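Local coordinates for variant surface glycoprotein MITAT 1.1 (Trypanosoma brucei brucei, PDB 5LY9) that coats the parasite surface as a GPI-anchored glycoprotein, one of many antigenically distinct variants by which the trypanosome evades the host immune response, at residues T4-K7 with A8-K12; G103-D106 with E107-L111. One frame throughout, in Å; residues are numbered along the deposited sequence.

Contact 1 of 2, residues T4-K7 with A8-K12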
# COMPACT_ATOMS: atom_id res chain seq x y z
N THR A 4 -23.60 3.48 -34.04
CA THR A 4 -24.44 4.24 -33.07
C THR A 4 -23.79 4.21 -31.70
O THR A 4 -22.82 3.44 -31.45
CB THR A 4 -25.86 3.73 -33.06
OG1 THR A 4 -25.86 2.33 -32.74
CG2 THR A 4 -26.50 4.00 -34.46
N GLY A 5 -24.23 5.10 -30.83
CA GLY A 5 -23.71 5.15 -29.51
C GLY A 5 -23.91 3.92 -28.65
O GLY A 5 -24.68 3.04 -28.91
N LEU A 6 -23.20 3.93 -27.56
CA LEU A 6 -23.30 2.85 -26.60
C LEU A 6 -24.53 3.04 -25.66
O LEU A 6 -24.69 4.11 -25.03
CB LEU A 6 -22.02 2.87 -25.80
CG LEU A 6 -21.63 1.65 -25.03
CD1 LEU A 6 -21.45 0.47 -26.01
CD2 LEU A 6 -20.33 1.93 -24.24
N LYS A 7 -25.42 2.02 -25.62
CA LYS A 7 -26.58 2.06 -24.72
C LYS A 7 -26.17 2.08 -23.25
O LYS A 7 -25.12 1.50 -22.91
CB LYS A 7 -27.49 0.84 -24.91
CG LYS A 7 -28.11 0.73 -26.30
CD LYS A 7 -28.78 -0.64 -26.41
CE LYS A 7 -29.64 -0.82 -27.63
NZ LYS A 7 -30.36 -2.12 -27.58
N ALA A 8 -27.01 2.67 -22.42
CA ALA A 8 -26.87 2.68 -21.00
C ALA A 8 -26.78 1.29 -20.41
O ALA A 8 -26.12 1.11 -19.40
CB ALA A 8 -28.03 3.47 -20.37
N THR A 9 -27.37 0.27 -21.03
CA THR A 9 -27.25 -1.11 -20.54
C THR A 9 -25.77 -1.54 -20.55
O THR A 9 -25.38 -2.39 -19.73
CB THR A 9 -28.06 -2.11 -21.38
OG1 THR A 9 -27.72 -1.90 -22.74
CG2 THR A 9 -29.51 -1.95 -21.17
N ALA A 10 -24.96 -0.93 -21.43
CA ALA A 10 -23.54 -1.23 -21.52
C ALA A 10 -22.67 -0.31 -20.70
O ALA A 10 -21.70 -0.80 -20.08
CB ALA A 10 -23.08 -1.23 -22.99
N TRP A 11 -22.91 0.99 -20.72
CA TRP A 11 -22.04 1.90 -19.93
C TRP A 11 -22.43 2.05 -18.46
O TRP A 11 -21.60 2.42 -17.63
CB TRP A 11 -21.86 3.28 -20.59
CG TRP A 11 -23.06 4.06 -20.82
CD1 TRP A 11 -23.72 4.21 -22.01
CD2 TRP A 11 -23.77 4.89 -19.89
NE1 TRP A 11 -24.78 5.05 -21.84
CE2 TRP A 11 -24.82 5.51 -20.58
CE3 TRP A 11 -23.62 5.18 -18.55
CZ2 TRP A 11 -25.70 6.32 -19.97
CZ3 TRP A 11 -24.45 5.98 -17.97
CH2 TRP A 11 -25.51 6.57 -18.67
N LYS A 12 -23.67 1.86 -18.11
CA LYS A 12 -24.01 1.99 -16.67
C LYS A 12 -23.26 1.00 -15.78
O LYS A 12 -22.74 1.42 -14.72
CB LYS A 12 -25.50 1.97 -16.44
CG LYS A 12 -26.13 3.37 -16.68
CD LYS A 12 -27.65 3.33 -16.32
CE LYS A 12 -28.24 4.69 -16.66
NZ LYS A 12 -29.68 4.76 -16.29
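L6 lays its isobutyl group against the opening turn of helix 8-21. CG and CD1 both reach A10 CB, with L6 CG 3.8 Å from it, while the other methyl, L6 CD2, passes W11 CB at 4.2 Å. CG anti to the backbone N (chi1 -162°) swings the L6 branch toward the helix, and chi2 then turns CD1 to A10 and CD2 to W11. The L6 and W11 side chains run past one another in opposite directions. W11 takes the crowded position between its own backbone N and carbonyl carbon (chi1 59°), which folds the indole back over the helix start. One ring face then covers A8 CA, 3.3 Å above the plane and offset toward the rim, and the CD1 edge meets the backbone of L6, with W11 CD1 3.2 Å from L6 O. NE1 is hydrogen-bonded to V125 O, and L6 pairs through its backbone with C123 and V125, so ring and loop are held by the same neighbouring segment.

K7 stands at the N-cap. Its carbonyl O is gripped by two amides of the first turn: A10 N at 2.8 Å, lying above the carbonyl plane, and W11 N at 3.2 Å, in that plane and bent modestly (158° at the hydrogen). The K7 side chain does not cap the helix: it runs extended beyond CG to give NZ to the backbone O atoms of N179 and T180. Near its base it travels alongside T9, whose OG1 lies 3.5 Å from K7 CB. With L6 one residue before the N-cap and W11 four after it, their apolar contact is a hydrophobic staple, closing the N-terminus of an α-helix in the A-type VSG fold.

Contact 2 of 2, residues G103-D106 with E107-L111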
# COMPACT_ATOMS: atom_id res chain seq x y z
N GLY A 103 -8.37 4.03 -14.01
CA GLY A 103 -7.85 5.13 -14.86
C GLY A 103 -8.17 4.92 -16.30
O GLY A 103 -8.51 5.87 -17.04
N SER A 104 -8.11 3.68 -16.78
CA SER A 104 -8.45 3.43 -18.15
C SER A 104 -9.96 3.54 -18.41
O SER A 104 -10.37 4.14 -19.43
CB SER A 104 -8.03 2.02 -18.62
OG SER A 104 -6.55 1.88 -18.44
N ILE A 105 -10.78 2.96 -17.51
CA ILE A 105 -12.22 3.13 -17.63
C ILE A 105 -12.59 4.61 -17.66
O ILE A 105 -13.36 5.03 -18.52
CB ILE A 105 -12.94 2.42 -16.49
CG1 ILE A 105 -12.70 0.90 -16.64
CG2 ILE A 105 -14.42 2.78 -16.49
CD1 ILE A 105 -13.17 0.16 -15.40
N ASP A 106 -12.06 5.39 -16.74
CA ASP A 106 -12.48 6.79 -16.66
C ASP A 106 -12.08 7.55 -17.94
O ASP A 106 -12.79 8.43 -18.44
CB ASP A 106 -11.90 7.45 -15.39
CG ASP A 106 -12.56 6.97 -14.10
OD1 ASP A 106 -13.53 6.17 -14.17
OD2 ASP A 106 -12.09 7.46 -13.02
N GLU A 107 -10.88 7.26 -18.43
CA GLU A 107 -10.38 7.96 -19.63
C GLU A 107 -11.28 7.62 -20.82
O GLU A 107 -11.67 8.51 -21.63
CB GLU A 107 -8.92 7.64 -19.87
CG GLU A 107 -8.27 8.27 -21.11
CD GLU A 107 -8.10 9.78 -21.02
OE1 GLU A 107 -7.98 10.28 -19.85
OE2 GLU A 107 -7.96 10.40 -22.15
N PHE A 108 -11.61 6.35 -21.00
CA PHE A 108 -12.42 5.95 -22.18
C PHE A 108 -13.85 6.50 -22.03
O PHE A 108 -14.43 7.01 -23.02
CB PHE A 108 -12.38 4.48 -22.50
CG PHE A 108 -12.79 4.19 -23.88
CD1 PHE A 108 -11.90 4.46 -24.96
CD2 PHE A 108 -14.08 3.82 -24.16
CE1 PHE A 108 -12.29 4.23 -26.24
CE2 PHE A 108 -14.47 3.60 -25.47
CZ PHE A 108 -13.62 3.83 -26.49
N LEU A 109 -14.45 6.34 -20.85
CA LEU A 109 -15.79 6.91 -20.66
C LEU A 109 -15.82 8.42 -20.88
O LEU A 109 -16.76 8.94 -21.49
CB LEU A 109 -16.39 6.60 -19.27
CG LEU A 109 -16.84 5.16 -18.98
CD1 LEU A 109 -17.25 5.05 -17.54
CD2 LEU A 109 -17.98 4.66 -19.83
N ASN A 110 -14.81 9.12 -20.36
CA ASN A 110 -14.70 10.54 -20.56
C ASN A 110 -14.63 10.86 -22.07
O ASN A 110 -15.27 11.86 -22.53
CB ASN A 110 -13.48 11.12 -19.86
CG ASN A 110 -13.31 12.62 -20.09
OD1 ASN A 110 -14.03 13.42 -19.51
ND2 ASN A 110 -12.41 12.99 -20.97
N LEU A 111 -13.86 10.06 -22.83
CA LEU A 111 -13.70 10.38 -24.24
C LEU A 111 -15.08 10.19 -24.94
O LEU A 111 -15.50 11.06 -25.68
CB LEU A 111 -12.65 9.45 -24.89
CG LEU A 111 -12.58 9.57 -26.40
CD1 LEU A 111 -12.17 11.00 -26.82
CD2 LEU A 111 -11.64 8.57 -26.95
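L109 packs one helical turn beyond I105 on helix 62-114, and its side chain starts among carbonyl oxygens. CB lies 3.5 Å from I105 O and looks more distantly at D106 O; CG meets I105 O at the same 3.5 Å. With CG opposite its own carbonyl carbon (chi1 -71°), L109 runs alongside I105 in the same direction, and CD1 reaches I105 CG2 at 3.8 Å. The second methyl, L109 CD2, turns to helix 8-21 and meets W11 CB there. L14 of that helix also touches L109, and I105 rests on L17 and T18.

This is the i to i+4 hydrogen-bonding pattern of a long α-helix in the elongated helical core of the VSG N-terminal region, with another copy of the protein packed along it. L109 N gives the straightest of the four bonds across the segments, 170° at the hydrogen and 2.9 Å to I105 O. E107 N to G103 O is longer, 3.1 Å, and the donor is tilted from the carbonyl plane, as is N110 N on D106 O. N110 CB comes within 3.1 Å of that same D106 O.

The polar tips lead out of the turn. D106 OD2 forms a salt bridge with K102 NZ and a hydrogen bond with Y100 OH of the second subunit, while OD1 bonds T18 OG1. E107 OE2 and N110 ND2 go to L214 N and K212 O of the second subunit, and S104 OG is hydrogen-bonded to G103 O of the second subunit.

How the contacts relate
Contact 1 closes the start of helix 8-21 and is only partly buried, with T9 exposed; contact 2 lies wholly within helix 62-114 and is buried. Their centres are about 14 Å apart, and the two helices pack mainly by apolar side chains, with a polar bond from D106 to T18. Both depend on main-chain carbonyls taking helical amides, but at 4-12 a single carbonyl serves two donors as the helix begins, whereas at 103-111 each takes the amide four residues on, and G103 O also takes S104 OG of the second subunit. Polar tips differ too: in contact 1 they turn to loops of the same chain, while contact 2 lines the dimer interface with its serine, acids and amide.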